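Local coordinates for abhydrolase domain-containing protein (Exiguobacterium antarcticum, PDB 5H3H) that probably hydrolyses carboxylic esters as an alpha/beta-hydrolase-fold esterase, and holds ethaneperoxoic acid in its pocket, consistent with perhydrolase activity, at residues Pro125-Lys139 / Ala195-Lys207. Sequence-based numbering, arbitrary orientation.
With F50 (ethaneperoxoic acid), chain D.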
loop_
_atom_site.group_PDB
_atom_site.type_symbol
_atom_site.label_atom_id
_atom_site.label_comp_id
_atom_site.label_asym_id
_atom_site.label_seq_id
_atom_site.Cartn_x
_atom_site.Cartn_y
_atom_site.Cartn_z
ATOM N N PRO B 125 -1.350 -15.810 -10.637
ATOM C CA PRO B 125 -2.340 -14.759 -10.200
ATOM C C PRO B 125 -3.795 -15.166 -10.011
ATOM O O PRO B 125 -4.583 -14.383 -9.422
ATOM C CB PRO B 125 -2.285 -13.709 -11.343
ATOM C CG PRO B 125 -1.504 -14.355 -12.445
ATOM C CD PRO B 125 -0.538 -15.316 -11.764
ATOM N N VAL B 126 -4.157 -16.344 -10.517
ATOM C CA VAL B 126 -5.476 -16.882 -10.351
ATOM C C VAL B 126 -5.275 -18.367 -10.266
ATOM O O VAL B 126 -4.436 -18.942 -10.939
ATOM C CB VAL B 126 -6.421 -16.622 -11.542
ATOM C CG1 VAL B 126 -7.870 -16.564 -11.066
ATOM C CG2 VAL B 126 -6.069 -15.366 -12.317
ATOM N N PHE B 127 -6.060 -18.990 -9.416
ATOM C CA PHE B 127 -5.963 -20.460 -9.240
ATOM C C PHE B 127 -6.837 -21.214 -10.263
ATOM O O PHE B 127 -6.623 -22.398 -10.500
ATOM C CB PHE B 127 -6.389 -20.822 -7.793
ATOM C CG PHE B 127 -6.304 -22.294 -7.457
ATOM C CD1 PHE B 127 -5.089 -22.932 -7.403
ATOM C CD2 PHE B 127 -7.464 -23.017 -7.158
ATOM C CE1 PHE B 127 -4.995 -24.269 -7.076
ATOM C CE2 PHE B 127 -7.387 -24.332 -6.820
ATOM C CZ PHE B 127 -6.144 -24.974 -6.766
ATOM N N THR B 128 -7.861 -20.541 -10.759
ATOM C CA THR B 128 -8.832 -21.131 -11.686
ATOM C C THR B 128 -8.802 -20.411 -13.056
ATOM O O THR B 128 -8.303 -19.286 -13.169
ATOM C CB THR B 128 -10.254 -21.171 -11.058
ATOM O OG1 THR B 128 -10.682 -19.847 -10.639
ATOM C CG2 THR B 128 -10.224 -22.139 -9.865
ATOM N N GLN B 129 -9.278 -21.094 -14.093
ATOM C CA GLN B 129 -9.191 -20.548 -15.467
ATOM C C GLN B 129 -10.110 -19.341 -15.641
ATOM O O GLN B 129 -11.097 -19.195 -14.926
ATOM C CB GLN B 129 -9.537 -21.613 -16.499
ATOM C CG GLN B 129 -8.737 -22.885 -16.353
ATOM C CD GLN B 129 -8.492 -23.620 -17.676
ATOM O OE1 GLN B 129 -9.081 -23.283 -18.719
ATOM N NE2 GLN B 129 -7.604 -24.617 -17.638
ATOM N N ARG B 130 -9.719 -18.429 -16.520
ATOM C CA ARG B 130 -10.479 -17.214 -16.824
ATOM C C ARG B 130 -10.266 -16.878 -18.291
ATOM O O ARG B 130 -9.349 -17.422 -18.926
ATOM C CB ARG B 130 -10.011 -16.002 -16.028
ATOM C CG ARG B 130 -10.241 -16.033 -14.536
ATOM C CD ARG B 130 -11.646 -15.674 -14.059
ATOM N NE ARG B 130 -11.612 -15.598 -12.597
ATOM C CZ ARG B 130 -11.488 -16.645 -11.782
ATOM N NH1 ARG B 130 -11.410 -17.888 -12.264
ATOM N NH2 ARG B 130 -11.437 -16.458 -10.472
ATOM N N ASP B 131 -11.125 -15.974 -18.786
ATOM C CA ASP B 131 -11.070 -15.357 -20.129
ATOM C C ASP B 131 -9.824 -15.663 -21.005
ATOM O O ASP B 131 -9.912 -16.494 -21.910
ATOM C CB ASP B 131 -11.300 -13.840 -19.992
ATOM C CG ASP B 131 -10.531 -13.228 -18.813
ATOM O OD1 ASP B 131 -9.290 -13.148 -18.928
ATOM O OD2 ASP B 131 -11.155 -12.849 -17.784
ATOM N N GLY B 132 -8.698 -15.006 -20.729
ATOM C CA GLY B 132 -7.416 -15.259 -21.406
ATOM C C GLY B 132 -6.365 -15.775 -20.427
ATOM O O GLY B 132 -5.213 -15.301 -20.401
ATOM N N TYR B 133 -6.774 -16.738 -19.594
ATOM C CA TYR B 133 -5.901 -17.335 -18.572
ATOM C C TYR B 133 -6.305 -18.795 -18.546
ATOM O O TYR B 133 -6.997 -19.248 -17.638
ATOM C CB TYR B 133 -6.108 -16.607 -17.237
ATOM C CG TYR B 133 -5.165 -16.967 -16.122
ATOM C CD1 TYR B 133 -3.872 -16.435 -16.054
ATOM C CD2 TYR B 133 -5.569 -17.837 -15.113
ATOM C CE1 TYR B 133 -3.012 -16.794 -15.021
ATOM C CE2 TYR B 133 -4.747 -18.169 -14.068
ATOM C CZ TYR B 133 -3.480 -17.643 -13.982
ATOM O OH TYR B 133 -2.706 -18.040 -12.902
ATOM N N PRO B 134 -5.907 -19.542 -19.587
ATOM C CA PRO B 134 -6.422 -20.903 -19.755
ATOM C C PRO B 134 -5.532 -21.935 -19.021
ATOM O O PRO B 134 -5.062 -22.923 -19.605
ATOM C CB PRO B 134 -6.380 -21.067 -21.273
ATOM C CG PRO B 134 -5.102 -20.346 -21.637
ATOM C CD PRO B 134 -5.096 -19.124 -20.747
ATOM N N TYR B 135 -5.322 -21.706 -17.727
ATOM C CA TYR B 135 -4.472 -22.557 -16.904
ATOM C C TYR B 135 -5.150 -22.798 -15.563
ATOM O O TYR B 135 -5.693 -21.851 -14.995
ATOM C CB TYR B 135 -3.149 -21.874 -16.591
ATOM C CG TYR B 135 -2.513 -21.039 -17.671
ATOM C CD1 TYR B 135 -1.824 -21.637 -18.739
ATOM C CD2 TYR B 135 -2.529 -19.641 -17.581
ATOM C CE1 TYR B 135 -1.186 -20.865 -19.701
ATOM C CE2 TYR B 135 -1.898 -18.853 -18.540
ATOM C CZ TYR B 135 -1.223 -19.462 -19.592
ATOM O OH TYR B 135 -0.611 -18.655 -20.551
ATOM N N GLY B 136 -5.113 -24.041 -15.096
ATOM C CA GLY B 136 -5.539 -24.431 -13.733
ATOM C C GLY B 136 -6.863 -25.160 -13.708
ATOM O O GLY B 136 -7.444 -25.449 -14.727
ATOM N N MET B 137 -7.350 -25.436 -12.526
ATOM C CA MET B 137 -8.661 -25.988 -12.372
ATOM C C MET B 137 -9.706 -25.000 -12.918
ATOM O O MET B 137 -9.470 -23.817 -12.927
ATOM C CB MET B 137 -8.916 -26.269 -10.883
ATOM C CG MET B 137 -7.995 -27.319 -10.311
ATOM S SD MET B 137 -8.511 -27.752 -8.617
ATOM C CE MET B 137 -7.211 -28.948 -8.324
ATOM N N THR B 138 -10.836 -25.475 -13.421
ATOM C CA THR B 138 -11.885 -24.554 -13.838
ATOM C C THR B 138 -12.557 -24.282 -12.542
ATOM O O THR B 138 -12.273 -24.974 -11.551
ATOM C CB THR B 138 -12.866 -25.202 -14.809
ATOM O OG1 THR B 138 -13.427 -26.385 -14.189
ATOM C CG2 THR B 138 -12.131 -25.637 -16.054
ATOM N N LYS B 139 -13.436 -23.292 -12.528
ATOM C CA LYS B 139 -14.301 -23.057 -11.385
ATOM C C LYS B 139 -15.152 -24.241 -10.965
ATOM O O LYS B 139 -15.426 -24.438 -9.753
ATOM C CB LYS B 139 -15.247 -21.903 -11.658
ATOM C CG LYS B 139 -14.692 -20.621 -11.163
ATOM C CD LYS B 139 -15.700 -19.529 -11.381
ATOM C CE LYS B 139 -15.171 -18.221 -10.832
ATOM N NZ LYS B 139 -16.105 -17.142 -11.234
ATOM N N ALA B 195 -12.585 -18.671 -1.975
ATOM C CA ALA B 195 -11.602 -17.641 -2.296
ATOM C C ALA B 195 -10.631 -18.158 -3.364
ATOM O O ALA B 195 -10.320 -17.442 -4.340
ATOM C CB ALA B 195 -10.876 -17.231 -1.033
ATOM N N LEU B 196 -10.167 -19.400 -3.220
ATOM C CA LEU B 196 -9.354 -20.002 -4.297
ATOM C C LEU B 196 -10.093 -19.959 -5.619
ATOM O O LEU B 196 -9.512 -19.624 -6.663
ATOM C CB LEU B 196 -8.856 -21.426 -4.013
ATOM C CG LEU B 196 -7.644 -21.521 -3.087
ATOM C CD1 LEU B 196 -7.629 -22.879 -2.402
ATOM C CD2 LEU B 196 -6.330 -21.240 -3.793
ATOM N N ARG B 197 -11.393 -20.228 -5.587
ATOM C CA ARG B 197 -12.076 -20.283 -6.831
ATOM C C ARG B 197 -12.136 -18.907 -7.483
ATOM O O ARG B 197 -11.959 -18.797 -8.687
ATOM C CB ARG B 197 -13.458 -20.948 -6.681
ATOM C CG ARG B 197 -14.669 -20.160 -6.309
ATOM C CD ARG B 197 -15.857 -20.503 -7.247
ATOM N NE ARG B 197 -16.888 -21.234 -6.550
ATOM C CZ ARG B 197 -17.772 -20.723 -5.694
ATOM N NH1 ARG B 197 -17.786 -19.429 -5.366
ATOM N NH2 ARG B 197 -18.642 -21.543 -5.150
ATOM N N ASP B 198 -12.334 -17.876 -6.667
ATOM C CA ASP B 198 -12.829 -16.585 -7.164
ATOM C C ASP B 198 -11.789 -15.478 -7.240
ATOM O O ASP B 198 -11.982 -14.546 -8.012
ATOM C CB ASP B 198 -13.956 -16.064 -6.289
ATOM C CG ASP B 198 -15.253 -16.840 -6.435
ATOM O OD1 ASP B 198 -15.467 -17.635 -7.389
ATOM O OD2 ASP B 198 -16.095 -16.663 -5.550
ATOM N N GLU B 199 -10.716 -15.548 -6.464
ATOM C CA GLU B 199 -9.768 -14.444 -6.341
ATOM C C GLU B 199 -8.905 -14.330 -7.597
ATOM O O GLU B 199 -8.572 -15.322 -8.216
ATOM C CB GLU B 199 -8.877 -14.605 -5.109
ATOM C CG GLU B 199 -9.578 -14.488 -3.776
ATOM C CD GLU B 199 -9.609 -13.088 -3.195
ATOM O OE1 GLU B 199 -9.051 -12.143 -3.788
ATOM O OE2 GLU B 199 -10.186 -12.915 -2.125
ATOM N N ASP B 200 -8.558 -13.105 -7.980
ATOM C CA ASP B 200 -7.886 -12.844 -9.250
ATOM C C ASP B 200 -6.920 -11.672 -9.022
ATOM O O ASP B 200 -7.362 -10.548 -8.838
ATOM C CB ASP B 200 -8.941 -12.527 -10.356
ATOM C CG ASP B 200 -8.334 -11.834 -11.646
ATOM O OD1 ASP B 200 -7.077 -11.677 -11.802
ATOM O OD2 ASP B 200 -9.141 -11.443 -12.512
ATOM N N LEU B 201 -5.624 -11.954 -8.990
ATOM C CA LEU B 201 -4.625 -10.927 -8.737
ATOM C C LEU B 201 -3.917 -10.446 -10.001
ATOM O O LEU B 201 -2.869 -9.801 -9.883
ATOM C CB LEU B 201 -3.572 -11.436 -7.739
ATOM C CG LEU B 201 -4.119 -12.017 -6.427
ATOM C CD1 LEU B 201 -2.999 -12.578 -5.574
ATOM C CD2 LEU B 201 -4.901 -10.994 -5.628
ATOM N N ARG B 202 -4.483 -10.673 -11.195
ATOM C CA ARG B 202 -3.737 -10.324 -12.439
ATOM C C ARG B 202 -3.344 -8.822 -12.521
ATOM O O ARG B 202 -2.189 -8.494 -12.737
ATOM C CB ARG B 202 -4.473 -10.779 -13.713
ATOM C CG ARG B 202 -4.285 -12.271 -13.935
ATOM C CD ARG B 202 -5.093 -12.759 -15.087
ATOM N NE ARG B 202 -6.501 -12.508 -14.803
ATOM C CZ ARG B 202 -7.479 -12.564 -15.692
ATOM N NH1 ARG B 202 -7.222 -12.932 -16.961
ATOM N NH2 ARG B 202 -8.740 -12.284 -15.306
ATOM N N ASP B 203 -4.290 -7.944 -12.270
ATOM C CA ASP B 203 -4.033 -6.483 -12.199
ATOM C C ASP B 203 -2.930 -6.068 -11.225
ATOM O O ASP B 203 -2.238 -5.065 -11.435
ATOM C CB ASP B 203 -5.333 -5.717 -11.808
ATOM C CG ASP B 203 -6.132 -5.198 -13.017
ATOM O OD1 ASP B 203 -5.727 -5.369 -14.195
ATOM O OD2 ASP B 203 -7.187 -4.570 -12.766
ATOM N N GLY B 204 -2.787 -6.812 -10.133
ATOM C CA GLY B 204 -1.902 -6.445 -9.048
ATOM C C GLY B 204 -0.435 -6.796 -9.228
ATOM O O GLY B 204 0.423 -6.098 -8.664
ATOM N N LEU B 205 -0.135 -7.889 -9.934
ATOM C CA LEU B 205 1.254 -8.330 -10.175
ATOM C C LEU B 205 2.241 -7.252 -10.602
ATOM O O LEU B 205 3.307 -7.122 -10.007
ATOM C CB LEU B 205 1.307 -9.495 -11.197
ATOM C CG LEU B 205 0.756 -10.886 -10.835
ATOM C CD1 LEU B 205 1.356 -11.975 -11.718
ATOM C CD2 LEU B 205 0.991 -11.211 -9.364
ATOM N N PRO B 206 1.898 -6.448 -11.624
ATOM C CA PRO B 206 2.815 -5.327 -11.945
ATOM C C PRO B 206 2.970 -4.203 -10.893
ATOM O O PRO B 206 3.793 -3.316 -11.105
ATOM C CB PRO B 206 2.240 -4.758 -13.240
ATOM C CG PRO B 206 0.908 -5.387 -13.427
ATOM C CD PRO B 206 0.937 -6.690 -12.714
ATOM N N LYS B 207 2.221 -4.232 -9.789
ATOM C CA LYS B 207 2.367 -3.253 -8.700
ATOM C C LYS B 207 3.347 -3.705 -7.646
ATOM O O LYS B 207 3.799 -2.910 -6.817
ATOM C CB LYS B 207 1.014 -2.949 -8.048
ATOM C CG LYS B 207 0.231 -1.902 -8.806
ATOM C CD LYS B 207 -1.108 -2.418 -9.302
ATOM C CE LYS B 207 -1.706 -1.470 -10.337
ATOM N NZ LYS B 207 -3.189 -1.633 -10.425
HETATM C C F50 D . -3.248 -24.738 -2.279
HETATM O OX1 F50 D . -1.753 -26.310 -0.919
HETATM O O F50 D . -3.229 -23.828 -1.476
HETATM O OXT F50 D . -2.193 -25.759 -2.165
HETATM C CH3 F50 D . -4.306 -24.796 -3.345
HETATM O O HOH W 1 -7.626 -17.597 -7.331
HETATM O O HOH W 2 -4.705 -12.665 -18.666
#
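Arg-130 reaches across to the C-terminal end of helix 186-198. Its NH2 donates to Arg-197 O at 3.0 Å, in the carbonyl plane and on a lone pair, and more weakly to Asp-198 O. Thr-128 OG1 donates to the same Arg-197 O at 2.6 Å and itself accepts from Arg-130 NH1. Val-126 CG1 and Lys-139 CE sandwich the guanidinium near its rim, and the bonds to Thr-128 OG1, Gln-129 O and Arg-197 O fix its rotation.

Arg-202 is the second polar centre. NE and NH2 grip the Asp-200 carboxylate side-on, from above its plane. The bend at chi3 (-61°) turns the guanidinium so that NH1 meets Asp-131 OD1 at 2.9 Å, almost straight and nearly coplanar, though Asp-131 is poorly ordered. CG of Arg-202 packs on Pro-125 CB at 3.6 Å. A leucine in place of Arg-202 would probably leave the Asp-131 and Asp-200 carboxylates without their shared positive partner.

Leu-201 N donates to Pro-125 O at 2.7 Å. One water links Phe-127 N to Leu-196 O and Glu-199 O. With CG anti to its backbone N (chi1 -178°), the Phe-127 ring takes Leu-196 CD2 over one face. Both residues touch the methyl of ethaneperoxoic acid, which is also hydrogen-bonded to Trp-30 N, Met-97 N and His-248 NE2. Arg-130 thus puts positive charge where it would probably complement the helix dipole, while Phe-127 and Leu-196 give the pocket an apolar side.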